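Local structure of ABC transporter periplasmic-binding protein YtfQ (Mycobacterium smegmatis, 6HB0) at residues V151-T156 and D209-Q214; V92-K97 and T112-V117; E262-L267 and V289-A294; L22-V27 and V78-P83. The protein probably binds a sugar, most likely L-arabinofuranose, outside the membrane and hands it to an ABC transporter. All coordinates share one frame; numbering follows the deposited sequence.

Contact 1. Residues V151-T156 and D209-Q214; sequences VQLEGT and DVVFAQ
Val-151, Gln-152 and Leu-153 pair in parallel register with Val-211, Phe-212 and Ala-213, and the axes of 151-154 and 210-213 come within 4.7 Å, 17° from parallel. Four backbone hydrogen bonds join them: Val-151 N to Val-210 O, Phe-212 N to Val-151 O, Leu-153 N to Phe-212 O and Gln-214 N to Leu-153 O. Beyond the last pair the side chain of Gln-214 takes over. Its OE1 accepts from Gly-155 N at 2.7 Å, a nearly straight bond whose donor stands above the carbonyl plane, and its NE2 gives to Gln-152 OE1 at 2.9 Å. With both amide atoms bonded, the flat end of Gln-214 is fixed in rotation. Gln-152, with CG anti to the backbone N (chi1 179°), runs alongside Phe-212, and its OE1 sits at the ring edge, 3.3 Å from CE2. Apolar contacts fill the other face: Val-151 CG2 meets Val-211 CB at 3.7 Å, and Leu-153 CD1 meets Val-211 CG2 at 3.8 Å. Helix 191-204 covers that face through Val-197, Met-198 and Phe-201, while on the face of Gln-152 and Phe-212, Phe-169 of helix 160-173 stacks with the Phe-212 ring. Strands 179-186 and 238-242 flank the pair.

Contact 2. Residues V92-K97 and T112-V117; sequences VLQETK and TQDTDV. With ZN (zinc ion), chain H.
Gln-94 reaches from helix 90-98 to meet Asp-114 tip to tip. From CB the chain continues to CG, 3.8 Å from Asp-114 OD2, and there bends (chi2 -66°), which turns CD back; CD is 3.8 Å from the same Asp-114 OD2. At the tip NE2 donates to Asp-114 OD2 at 3.0 Å, approaching from above the carboxylate plane, and also lies 3.4 Å from Val-117 CG1. Asp-114 divides its work: OD2 takes the amide, while OD1 binds a zinc ion at 2.1 Å. Four waters also bind this ion, and one of them donates to Gln-113 O. Beside the amide bond, Leu-93 and Val-117 cross at about a right angle, CB to CB 3.8 Å apart. A water donates to Leu-93 O at 2.7 Å and to Val-117 O at 2.6 Å, bridging helix and loop backbones. At the outer margin the aliphatic CE of Lys-97 rests near Asp-116 O. Thr-112 OG1 accepts from Asp-114 N in an ST turn, and Asp-90 bonds to both Thr-112 OG1 and Gln-113 N. The whole is a surface metal site on a loop packed against the crossover helix that joins parallel strands 78-81 and 103-106 of the sheet.

Contact 3. Residues E262-L267 and V289-A294; sequences ECNPLL and VTPDEA. With ZN (zinc ion), chain F.
Cys-263 and Asp-292 face each other as a non-hydrogen-bonded antiparallel pair and clamp one zinc ion, through SG at 2.3 Å and OD1 at 1.9 Å. A water at 2.0 Å from the metal and Glu-128 of helix 126-140 complete the four ligands; the water also donates to Thr-290 O, tying the loop to the site. Asp-292 coordinates through a single oxygen, for OD2 stays well outside bonding distance of the ion. On the opposite face of the strand pair, Asn-264 ND2 alone serves two carboxylates, donating to Glu-293 OE2 at 2.9 Å and to Glu-262 OE2 at 3.1 Å, the latter met from above the carboxylate plane. The other oxygen of Glu-262, OE1, accepts from Ala-244 N. Backbone bonds join Glu-262 and Glu-293 in both directions, and Asn-264 N to Pro-291 O. Thr-290 OG1 then donates to Asn-264 O at 2.7 Å. Farther out, Thr-290 CG2 lies against the Pro-265 to Leu-266 peptide, and Leu-267 CD1 meets Pro-291 CG tip to tip at 3.6 Å. Segment 262-267 leaves the mixed sheet for the other lobe and 289-294 comes back from it; there Leu-266 and Thr-290 touch Ile-122. Zinc probably favours the thiolate form of Cys-263. Glu-262 OE2 and Glu-293 OE2 are 4.2 Å apart, and the amide N-H groups of Asn-264 that they share would ease the repulsion between the two carboxylates.

Contact 4. Residues L22-V27 and V78-P83; sequences LGFAQV and VIAFSP
Ala-80 CB is met by two side chains of the neighbouring strand, Phe-24 through CD1 at 3.7 Å and Leu-22 through CD1 at 4.1 Å. Leu-22 CD1 also lies 3.8 Å from Val-78 CG1, where the two chains pass at a slant. On the other face, beside Gly-23 and Ile-79, Ala-25 CB abuts Phe-81 CB at 3.7 Å. The backbones hold this register by the hydrogen bonds of a parallel ladder: Gly-23 N to Val-78 O, Ala-80 N to Gly-23 O, Ala-25 N to Ala-80 O, and a longer one of 3.2 Å from Ser-82 N to Ala-25 O. Past the strand ends, Val-27 CG2 rests 3.3 Å from Ser-82 OG. That hydroxyl is hydrogen-bonded to Asp-107 OD2. In the next shell, Gln-64 NE2 of helix 61-73 bonds to both Ala-25 O and Ser-82 O, and the same helix packs on Ile-79 and Phe-81. Strand 51-56 continues the sheet beyond strand 21-26, contributing Leu-52 and Phe-54 against Phe-24, and strand 103-106 follows beyond 78-81. The strand order 2-1-3 of these parallel neighbours, with helices between them, is the Rossmann-like alpha/beta core of one lobe of a periplasmic sugar-binding protein.

From the N terminus, contact 4 closes first, over helix 38-48, strand 51-56 and helix 61-73. Contact 2 follows with a short loop around strand 103-106, contact 1 closes over helices 160-173 and 191-204 with the strand between them, and contact 3 ends the series by enclosing helix 269-279. None nests in or crosses another. Contacts 4 and 2 belong to the parallel-sheet lobe and touch where Thr-96 and Leu-93 pack on Ile-79 and Phe-81. Contact 1 lies in the second lobe, on the other side of the chain's centre. Contact 3 shares the mixed sheet of contact 1 but lies near the centre, where its segments run between the lobes.

Contact 1. Residues V151-T156 and D209-Q214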
loop_
_atom_site.group_PDB
_atom_site.type_symbol
_atom_site.label_atom_id
_atom_site.label_comp_id
_atom_site.label_asym_id
_atom_site.label_seq_id
_atom_site.Cartn_x
_atom_site.Cartn_y
_atom_site.Cartn_z
ATOM N N VAL A 151 -17.987 -9.696 -8.844
ATOM C CA VAL A 151 -16.861 -10.444 -9.364
ATOM C C VAL A 151 -15.571 -9.794 -8.895
ATOM O O VAL A 151 -15.512 -8.588 -8.730
ATOM C CB VAL A 151 -16.916 -10.605 -10.868
ATOM C CG1 VAL A 151 -18.226 -11.318 -11.256
ATOM C CG2 VAL A 151 -16.684 -9.301 -11.622
ATOM N N GLN A 152 -14.552 -10.609 -8.655
ATOM C CA GLN A 152 -13.309 -10.136 -8.106
ATOM C C GLN A 152 -12.133 -10.437 -9.000
ATOM O O GLN A 152 -11.883 -11.588 -9.388
ATOM C CB GLN A 152 -13.103 -10.744 -6.721
ATOM C CG GLN A 152 -11.795 -10.328 -6.048
ATOM C CD GLN A 152 -11.717 -10.612 -4.541
ATOM O OE1 GLN A 152 -10.783 -10.155 -3.871
ATOM N NE2 GLN A 152 -12.642 -11.404 -4.026
ATOM N N LEU A 153 -11.396 -9.401 -9.330
ATOM C CA LEU A 153 -10.147 -9.543 -10.100
ATOM C C LEU A 153 -9.039 -9.550 -9.065
ATOM O O LEU A 153 -8.762 -8.527 -8.415
ATOM C CB LEU A 153 -10.009 -8.392 -11.081
ATOM C CG LEU A 153 -11.118 -8.267 -12.125
ATOM C CD1 LEU A 153 -10.985 -6.956 -12.899
ATOM C CD2 LEU A 153 -11.039 -9.427 -13.097
ATOM N N GLU A 154 -8.436 -10.728 -8.847
ATOM C CA GLU A 154 -7.417 -10.865 -7.862
ATOM C C GLU A 154 -6.049 -10.562 -8.432
ATOM O O GLU A 154 -5.809 -10.737 -9.633
ATOM C CB GLU A 154 -7.356 -12.294 -7.340
ATOM C CG GLU A 154 -8.653 -12.836 -6.846
ATOM C CD GLU A 154 -8.554 -14.347 -6.569
ATOM O OE1 GLU A 154 -7.430 -14.881 -6.413
ATOM O OE2 GLU A 154 -9.616 -14.981 -6.458
ATOM N N GLY A 155 -5.158 -10.139 -7.547
ATOM C CA GLY A 155 -3.767 -9.984 -7.865
ATOM C C GLY A 155 -3.079 -11.348 -8.090
ATOM O O GLY A 155 -3.681 -12.413 -8.011
ATOM N N THR A 156 -1.806 -11.289 -8.418
ATOM C CA THR A 156 -1.019 -12.498 -8.626
ATOM C C THR A 156 -1.186 -13.518 -7.556
ATOM O O THR A 156 -1.086 -13.174 -6.382
ATOM C CB THR A 156 0.447 -12.101 -8.779
ATOM O OG1 THR A 156 0.506 -11.257 -9.907
ATOM C CG2 THR A 156 1.354 -13.316 -9.007
ATOM N N ASP A 209 -23.069 -7.117 -10.880
ATOM C CA ASP A 209 -23.402 -5.795 -10.356
ATOM C C ASP A 209 -22.149 -4.962 -10.068
ATOM O O ASP A 209 -22.112 -3.788 -10.372
ATOM C CB ASP A 209 -24.244 -5.976 -9.123
ATOM C CG ASP A 209 -25.578 -6.752 -9.462
ATOM O OD1 ASP A 209 -26.416 -6.171 -10.190
ATOM O OD2 ASP A 209 -25.717 -7.947 -9.096
ATOM N N VAL A 210 -21.117 -5.597 -9.534
ATOM C CA VAL A 210 -19.935 -4.899 -9.068
ATOM C C VAL A 210 -18.707 -5.706 -9.398
ATOM O O VAL A 210 -18.738 -6.925 -9.254
ATOM C CB VAL A 210 -19.954 -4.755 -7.541
ATOM C CG1 VAL A 210 -18.684 -4.023 -7.079
ATOM C CG2 VAL A 210 -21.188 -4.000 -7.077
ATOM N N VAL A 211 -17.655 -5.028 -9.856
ATOM C CA VAL A 211 -16.317 -5.610 -9.858
ATOM C C VAL A 211 -15.439 -5.013 -8.770
ATOM O O VAL A 211 -15.404 -3.812 -8.570
ATOM C CB VAL A 211 -15.649 -5.760 -11.257
ATOM C CG1 VAL A 211 -16.466 -5.200 -12.381
ATOM C CG2 VAL A 211 -14.123 -5.537 -11.267
ATOM N N PHE A 212 -14.807 -5.877 -7.996
ATOM C CA PHE A 212 -13.785 -5.475 -7.085
ATOM C C PHE A 212 -12.444 -5.831 -7.731
ATOM O O PHE A 212 -12.138 -6.991 -7.981
ATOM C CB PHE A 212 -13.924 -6.164 -5.753
ATOM C CG PHE A 212 -12.730 -5.978 -4.858
ATOM C CD1 PHE A 212 -12.198 -4.720 -4.660
ATOM C CD2 PHE A 212 -12.125 -7.050 -4.236
ATOM C CE1 PHE A 212 -11.098 -4.524 -3.830
ATOM C CE2 PHE A 212 -11.040 -6.858 -3.414
ATOM C CZ PHE A 212 -10.519 -5.591 -3.217
ATOM N N ALA A 213 -11.693 -4.802 -8.053
ATOM C CA ALA A 213 -10.374 -4.934 -8.696
ATOM C C ALA A 213 -9.319 -4.667 -7.640
ATOM O O ALA A 213 -9.284 -3.593 -7.051
ATOM C CB ALA A 213 -10.250 -3.930 -9.793
ATOM N N GLN A 214 -8.478 -5.647 -7.383
ATOM C CA GLN A 214 -7.485 -5.518 -6.339
ATOM C C GLN A 214 -6.339 -4.568 -6.695
ATOM O O GLN A 214 -5.504 -4.338 -5.841
ATOM C CB GLN A 214 -6.894 -6.878 -5.976
ATOM C CG GLN A 214 -7.828 -7.748 -5.238
ATOM C CD GLN A 214 -7.177 -9.044 -4.841
ATOM O OE1 GLN A 214 -5.985 -9.248 -5.090
ATOM N NE2 GLN A 214 -7.963 -9.950 -4.231
#

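Contact 2. Residues V92-K97 and T112-V117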
loop_
_atom_site.group_PDB
_atom_site.type_symbol
_atom_site.label_atom_id
_atom_site.label_comp_id
_atom_site.label_asym_id
_atom_site.label_seq_id
_atom_site.Cartn_x
_atom_site.Cartn_y
_atom_site.Cartn_z
ATOM N N VAL A 92 21.363 -10.556 12.992
ATOM C CA VAL A 92 21.821 -9.185 12.837
ATOM C C VAL A 92 21.110 -8.183 13.789
ATOM O O VAL A 92 21.700 -7.193 14.269
ATOM C CB VAL A 92 21.790 -8.753 11.379
ATOM C CG1 VAL A 92 20.395 -8.389 10.905
ATOM C CG2 VAL A 92 22.688 -7.547 11.173
ATOM N N LEU A 93 19.862 -8.457 14.101
ATOM C CA LEU A 93 19.118 -7.673 15.085
ATOM C C LEU A 93 19.667 -7.834 16.512
ATOM O O LEU A 93 19.574 -6.914 17.309
ATOM C CB LEU A 93 17.643 -8.012 15.030
ATOM C CG LEU A 93 16.937 -7.525 13.735
ATOM C CD1 LEU A 93 15.463 -7.878 13.725
ATOM C CD2 LEU A 93 17.106 -6.062 13.458
ATOM N N GLN A 94 20.249 -8.984 16.832
ATOM C CA GLN A 94 20.991 -9.119 18.083
ATOM C C GLN A 94 22.213 -8.267 18.097
ATOM O O GLN A 94 22.518 -7.671 19.148
ATOM C CB GLN A 94 21.360 -10.570 18.406
ATOM C CG GLN A 94 20.146 -11.391 18.829
ATOM C CD GLN A 94 19.534 -10.936 20.153
ATOM O OE1 GLN A 94 20.233 -10.547 21.062
ATOM N NE2 GLN A 94 18.217 -11.037 20.262
ATOM N N GLU A 95 22.887 -8.167 16.953
ATOM C CA GLU A 95 24.051 -7.284 16.822
ATOM C C GLU A 95 23.681 -5.801 16.976
ATOM O O GLU A 95 24.464 -5.006 17.568
ATOM C CB GLU A 95 24.808 -7.523 15.517
ATOM C CG GLU A 95 25.435 -8.909 15.417
ATOM C CD GLU A 95 25.802 -9.340 13.986
ATOM O OE1 GLU A 95 26.131 -8.483 13.143
ATOM O OE2 GLU A 95 25.803 -10.563 13.706
ATOM N N THR A 96 22.513 -5.397 16.472
ATOM C CA THR A 96 22.109 -4.013 16.684
ATOM C C THR A 96 21.761 -3.785 18.150
ATOM O O THR A 96 22.114 -2.770 18.741
ATOM C CB THR A 96 20.953 -3.568 15.770
ATOM O OG1 THR A 96 19.856 -4.474 15.901
ATOM C CG2 THR A 96 21.407 -3.586 14.360
ATOM N N LYS A 97 21.065 -4.723 18.747
ATOM C CA LYS A 97 20.662 -4.578 20.111
ATOM C C LYS A 97 21.913 -4.529 20.990
ATOM O O LYS A 97 22.015 -3.660 21.852
ATOM C CB LYS A 97 19.741 -5.706 20.488
ATOM C CG LYS A 97 19.451 -5.882 21.957
ATOM C CD LYS A 97 18.489 -7.059 22.101
ATOM C CE LYS A 97 17.410 -6.849 23.129
ATOM N NZ LYS A 97 18.013 -7.080 24.469
ATOM N N THR A 112 9.937 -12.954 13.810
ATOM C CA THR A 112 11.086 -13.089 14.696
ATOM C C THR A 112 10.842 -14.205 15.679
ATOM O O THR A 112 9.683 -14.481 16.008
ATOM C CB THR A 112 11.362 -11.798 15.469
ATOM O OG1 THR A 112 12.529 -11.978 16.294
ATOM C CG2 THR A 112 10.136 -11.362 16.255
ATOM N N GLN A 113 11.917 -14.830 16.132
ATOM C CA GLN A 113 11.820 -15.776 17.232
ATOM C C GLN A 113 12.356 -15.134 18.548
ATOM O O GLN A 113 12.556 -15.842 19.520
ATOM C CB GLN A 113 12.593 -17.057 16.900
ATOM C CG GLN A 113 12.392 -17.620 15.482
ATOM C CD GLN A 113 10.997 -18.160 15.284
ATOM O OE1 GLN A 113 10.452 -18.846 16.167
ATOM N NE2 GLN A 113 10.404 -17.870 14.138
ATOM N N ASP A 114 12.629 -13.827 18.558
ATOM C CA ASP A 114 13.253 -13.155 19.713
ATOM C C ASP A 114 12.290 -12.095 20.160
ATOM O O ASP A 114 11.253 -11.852 19.527
ATOM C CB ASP A 114 14.577 -12.480 19.346
ATOM C CG ASP A 114 15.672 -13.456 19.036
ATOM O OD1 ASP A 114 15.483 -14.676 19.289
ATOM O OD2 ASP A 114 16.733 -12.999 18.547
ATOM N N THR A 115 12.595 -11.504 21.301
ATOM C CA THR A 115 11.745 -10.454 21.871
ATOM C C THR A 115 12.474 -9.117 21.763
ATOM O O THR A 115 13.703 -9.017 21.971
ATOM C CB THR A 115 11.388 -10.743 23.348
ATOM O OG1 THR A 115 12.581 -11.100 24.051
ATOM C CG2 THR A 115 10.385 -11.873 23.452
ATOM N N ASP A 116 11.716 -8.081 21.415
ATOM C CA ASP A 116 12.226 -6.698 21.444
ATOM C C ASP A 116 13.532 -6.584 20.624
ATOM O O ASP A 116 14.588 -6.095 21.103
ATOM C CB ASP A 116 12.436 -6.224 22.889
ATOM C CG ASP A 116 11.116 -6.163 23.719
ATOM O OD1 ASP A 116 9.984 -6.127 23.155
ATOM O OD2 ASP A 116 11.237 -6.144 24.966
ATOM N N VAL A 117 13.483 -7.095 19.403
ATOM C CA VAL A 117 14.640 -6.901 18.486
ATOM C C VAL A 117 14.444 -5.709 17.531
ATOM O O VAL A 117 15.376 -5.301 16.786
ATOM C CB VAL A 117 15.047 -8.206 17.745
ATOM C CG1 VAL A 117 15.942 -9.045 18.652
ATOM C CG2 VAL A 117 13.835 -8.972 17.287
HETATM ZN ZN ZN H . 16.786 -16.283 18.747
HETATM O O HOH W 1 17.910 -4.768 17.344
HETATM O O HOH W 2 14.978 -17.365 19.573
HETATM O O HOH W 3 16.232 -16.289 16.355
HETATM O O HOH W 4 18.024 -15.070 18.287
HETATM O O HOH W 5 17.374 -15.811 20.816
#

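Contact 3. Residues E262-L267 and V289-A294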
loop_
_atom_site.group_PDB
_atom_site.type_symbol
_atom_site.label_atom_id
_atom_site.label_comp_id
_atom_site.label_asym_id
_atom_site.label_seq_id
_atom_site.Cartn_x
_atom_site.Cartn_y
_atom_site.Cartn_z
ATOM N N GLU A 262 -7.038 3.205 -0.751
ATOM C CA GLU A 262 -5.601 2.923 -0.674
ATOM C C GLU A 262 -5.175 3.055 0.732
ATOM O O GLU A 262 -5.645 3.952 1.422
ATOM C CB GLU A 262 -4.797 3.880 -1.537
ATOM C CG GLU A 262 -3.312 3.544 -1.535
ATOM C CD GLU A 262 -2.451 4.473 -2.362
ATOM O OE1 GLU A 262 -2.862 4.765 -3.493
ATOM O OE2 GLU A 262 -1.330 4.869 -1.902
ATOM N N CYS A 263 -4.312 2.149 1.190
ATOM C CA CYS A 263 -3.596 2.296 2.427
ATOM C C CYS A 263 -2.195 2.745 1.993
ATOM O O CYS A 263 -1.508 2.036 1.252
ATOM C CB CYS A 263 -3.495 0.994 3.201
ATOM S SG CYS A 263 -2.694 1.177 4.811
ATOM N N ASN A 264 -1.770 3.904 2.442
ATOM C CA ASN A 264 -0.473 4.431 2.036
ATOM C C ASN A 264 0.719 3.625 2.589
ATOM O O ASN A 264 0.673 3.012 3.634
ATOM C CB ASN A 264 -0.260 5.864 2.528
ATOM C CG ASN A 264 -1.108 6.888 1.847
ATOM O OD1 ASN A 264 -1.308 7.946 2.418
ATOM N ND2 ASN A 264 -1.558 6.636 0.643
ATOM N N PRO A 265 1.827 3.665 1.852
ATOM C CA PRO A 265 3.074 3.314 2.516
ATOM C C PRO A 265 3.481 4.391 3.513
ATOM O O PRO A 265 2.831 5.463 3.662
ATOM C CB PRO A 265 4.075 3.266 1.369
ATOM C CG PRO A 265 3.575 4.306 0.443
ATOM C CD PRO A 265 2.052 4.249 0.535
ATOM N N LEU A 266 4.547 4.099 4.220
ATOM C CA LEU A 266 5.222 5.077 5.054
ATOM C C LEU A 266 5.400 6.356 4.237
ATOM O O LEU A 266 5.762 6.292 3.068
ATOM C CB LEU A 266 6.599 4.491 5.358
ATOM C CG LEU A 266 7.632 5.367 6.003
ATOM C CD1 LEU A 266 8.557 4.394 6.694
ATOM C CD2 LEU A 266 8.427 6.180 5.019
ATOM N N LEU A 267 5.198 7.512 4.845
ATOM C CA LEU A 267 5.315 8.787 4.094
ATOM C C LEU A 267 6.706 9.451 4.256
ATOM O O LEU A 267 7.213 10.114 3.328
ATOM C CB LEU A 267 4.253 9.768 4.578
ATOM C CG LEU A 267 2.810 9.386 4.264
ATOM C CD1 LEU A 267 1.919 10.580 4.582
ATOM C CD2 LEU A 267 2.657 8.941 2.810
ATOM N N VAL A 289 0.635 3.139 12.287
ATOM C CA VAL A 289 -0.190 2.997 11.104
ATOM C C VAL A 289 0.084 4.043 10.082
ATOM O O VAL A 289 0.481 5.128 10.409
ATOM C CB VAL A 289 -1.706 3.166 11.409
ATOM C CG1 VAL A 289 -2.130 2.059 12.330
ATOM C CG2 VAL A 289 -2.037 4.561 11.977
ATOM N N THR A 290 -0.095 3.697 8.823
ATOM C CA THR A 290 0.091 4.662 7.768
ATOM C C THR A 290 -1.256 5.335 7.515
ATOM O O THR A 290 -2.285 4.794 7.857
ATOM C CB THR A 290 0.596 4.004 6.490
ATOM O OG1 THR A 290 -0.274 2.932 6.122
ATOM C CG2 THR A 290 2.004 3.468 6.694
ATOM N N PRO A 291 -1.252 6.509 6.881
ATOM C CA PRO A 291 -2.505 7.092 6.456
ATOM C C PRO A 291 -3.217 6.384 5.306
ATOM O O PRO A 291 -2.612 5.628 4.548
ATOM C CB PRO A 291 -2.101 8.522 6.007
ATOM C CG PRO A 291 -0.647 8.604 6.106
ATOM C CD PRO A 291 -0.078 7.285 6.443
ATOM N N ASP A 292 -4.497 6.700 5.156
ATOM C CA ASP A 292 -5.346 6.170 4.131
ATOM C C ASP A 292 -5.860 7.210 3.181
ATOM O O ASP A 292 -5.918 8.397 3.508
ATOM C CB ASP A 292 -6.542 5.487 4.816
ATOM C CG ASP A 292 -6.150 4.248 5.600
ATOM O OD1 ASP A 292 -5.144 3.593 5.222
ATOM O OD2 ASP A 292 -6.872 3.903 6.564
ATOM N N GLU A 293 -6.269 6.756 1.999
ATOM C CA GLU A 293 -6.968 7.553 1.015
ATOM C C GLU A 293 -8.207 6.804 0.577
ATOM O O GLU A 293 -8.240 5.542 0.578
ATOM C CB GLU A 293 -6.115 7.828 -0.216
ATOM C CG GLU A 293 -4.836 8.590 0.102
ATOM C CD GLU A 293 -3.934 8.853 -1.105
ATOM O OE1 GLU A 293 -4.435 9.301 -2.143
ATOM O OE2 GLU A 293 -2.706 8.703 -0.971
ATOM N N ALA A 294 -9.237 7.546 0.182
ATOM C CA ALA A 294 -10.457 6.956 -0.404
ATOM C C ALA A 294 -11.114 8.043 -1.240
ATOM O O ALA A 294 -11.127 9.179 -0.829
ATOM C CB ALA A 294 -11.401 6.505 0.649
HETATM ZN ZN ZN F . -4.397 2.019 6.040
HETATM O O HOH W 6 -3.660 2.575 7.840
#

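Contact 4. Residues L22-V27 and V78-P83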
loop_
_atom_site.group_PDB
_atom_site.type_symbol
_atom_site.label_atom_id
_atom_site.label_comp_id
_atom_site.label_asym_id
_atom_site.label_seq_id
_atom_site.Cartn_x
_atom_site.Cartn_y
_atom_site.Cartn_z
ATOM N N LEU A 22 20.727 8.549 10.930
ATOM C CA LEU A 22 19.826 7.463 10.620
ATOM C C LEU A 22 20.392 6.695 9.472
ATOM O O LEU A 22 20.550 7.224 8.391
ATOM C CB LEU A 22 18.469 8.002 10.213
ATOM C CG LEU A 22 17.428 6.981 9.704
ATOM C CD1 LEU A 22 17.124 5.976 10.778
ATOM C CD2 LEU A 22 16.102 7.650 9.308
ATOM N N GLY A 23 20.690 5.422 9.706
ATOM C CA GLY A 23 21.040 4.543 8.610
ATOM C C GLY A 23 19.792 3.888 8.054
ATOM O O GLY A 23 19.021 3.307 8.813
ATOM N N PHE A 24 19.587 3.987 6.745
ATOM C CA PHE A 24 18.435 3.355 6.126
ATOM C C PHE A 24 18.844 2.381 5.026
ATOM O O PHE A 24 19.406 2.805 4.018
ATOM C CB PHE A 24 17.512 4.392 5.507
ATOM C CG PHE A 24 16.221 3.800 5.036
ATOM C CD1 PHE A 24 15.192 3.583 5.926
ATOM C CD2 PHE A 24 16.068 3.360 3.739
ATOM C CE1 PHE A 24 14.001 3.012 5.517
ATOM C CE2 PHE A 24 14.886 2.759 3.327
ATOM C CZ PHE A 24 13.850 2.605 4.212
ATOM N N ALA A 25 18.552 1.094 5.205
ATOM C CA ALA A 25 18.854 0.076 4.179
ATOM C C ALA A 25 17.598 -0.215 3.364
ATOM O O ALA A 25 16.629 -0.883 3.840
ATOM C CB ALA A 25 19.369 -1.172 4.830
ATOM N N GLN A 26 17.589 0.349 2.163
ATOM C CA GLN A 26 16.551 0.110 1.180
ATOM C C GLN A 26 16.700 -1.290 0.569
ATOM O O GLN A 26 17.791 -1.849 0.533
ATOM C CB GLN A 26 16.660 1.076 -0.015
ATOM C CG GLN A 26 16.795 2.528 0.324
ATOM C CD GLN A 26 17.153 3.407 -0.866
ATOM O OE1 GLN A 26 16.301 4.150 -1.347
ATOM N NE2 GLN A 26 18.418 3.345 -1.330
ATOM N N VAL A 27 15.607 -1.766 -0.001
ATOM C CA VAL A 27 15.554 -3.021 -0.769
ATOM C C VAL A 27 16.348 -2.960 -2.095
ATOM O O VAL A 27 17.323 -3.696 -2.268
ATOM C CB VAL A 27 14.093 -3.395 -1.138
ATOM C CG1 VAL A 27 14.053 -4.822 -1.671
ATOM C CG2 VAL A 27 13.147 -3.256 0.036
ATOM N N VAL A 78 20.350 5.434 14.873
ATOM C CA VAL A 78 19.149 4.649 14.588
ATOM C C VAL A 78 19.332 3.945 13.256
ATOM O O VAL A 78 19.924 4.476 12.339
ATOM C CB VAL A 78 17.899 5.563 14.476
ATOM C CG1 VAL A 78 16.623 4.746 14.299
ATOM C CG2 VAL A 78 17.777 6.443 15.713
ATOM N N ILE A 79 18.840 2.719 13.155
ATOM C CA ILE A 79 18.882 1.982 11.915
ATOM C C ILE A 79 17.425 1.672 11.534
ATOM O O ILE A 79 16.612 1.247 12.372
ATOM C CB ILE A 79 19.664 0.666 12.058
ATOM C CG1 ILE A 79 21.163 0.959 12.040
ATOM C CG2 ILE A 79 19.352 -0.296 10.906
ATOM C CD1 ILE A 79 21.994 -0.226 12.535
ATOM N N ALA A 80 17.093 1.918 10.282
ATOM C CA ALA A 80 15.823 1.521 9.766
ATOM C C ALA A 80 16.081 0.773 8.484
ATOM O O ALA A 80 17.040 1.046 7.773
ATOM C CB ALA A 80 14.938 2.728 9.524
ATOM N N PHE A 81 15.224 -0.198 8.217
ATOM C CA PHE A 81 15.280 -0.849 6.930
ATOM C C PHE A 81 13.948 -1.437 6.541
ATOM O O PHE A 81 13.066 -1.619 7.359
ATOM C CB PHE A 81 16.371 -1.917 6.884
ATOM C CG PHE A 81 16.131 -3.114 7.769
ATOM C CD1 PHE A 81 16.362 -3.042 9.134
ATOM C CD2 PHE A 81 15.810 -4.361 7.209
ATOM C CE1 PHE A 81 16.206 -4.132 9.938
ATOM C CE2 PHE A 81 15.655 -5.465 8.022
ATOM C CZ PHE A 81 15.828 -5.341 9.394
ATOM N N SER A 82 13.849 -1.669 5.253
ATOM C CA SER A 82 12.718 -2.246 4.582
ATOM C C SER A 82 13.126 -3.682 4.216
ATOM O O SER A 82 13.850 -3.877 3.245
ATOM C CB SER A 82 12.494 -1.379 3.345
ATOM O OG SER A 82 11.460 -1.816 2.545
ATOM N N PRO A 83 12.707 -4.671 5.011
ATOM C CA PRO A 83 13.203 -6.054 4.866
ATOM C C PRO A 83 12.876 -6.645 3.500
ATOM O O PRO A 83 11.736 -6.631 3.088
ATOM C CB PRO A 83 12.445 -6.837 5.947
ATOM C CG PRO A 83 11.952 -5.813 6.919
ATOM C CD PRO A 83 11.803 -4.521 6.164
#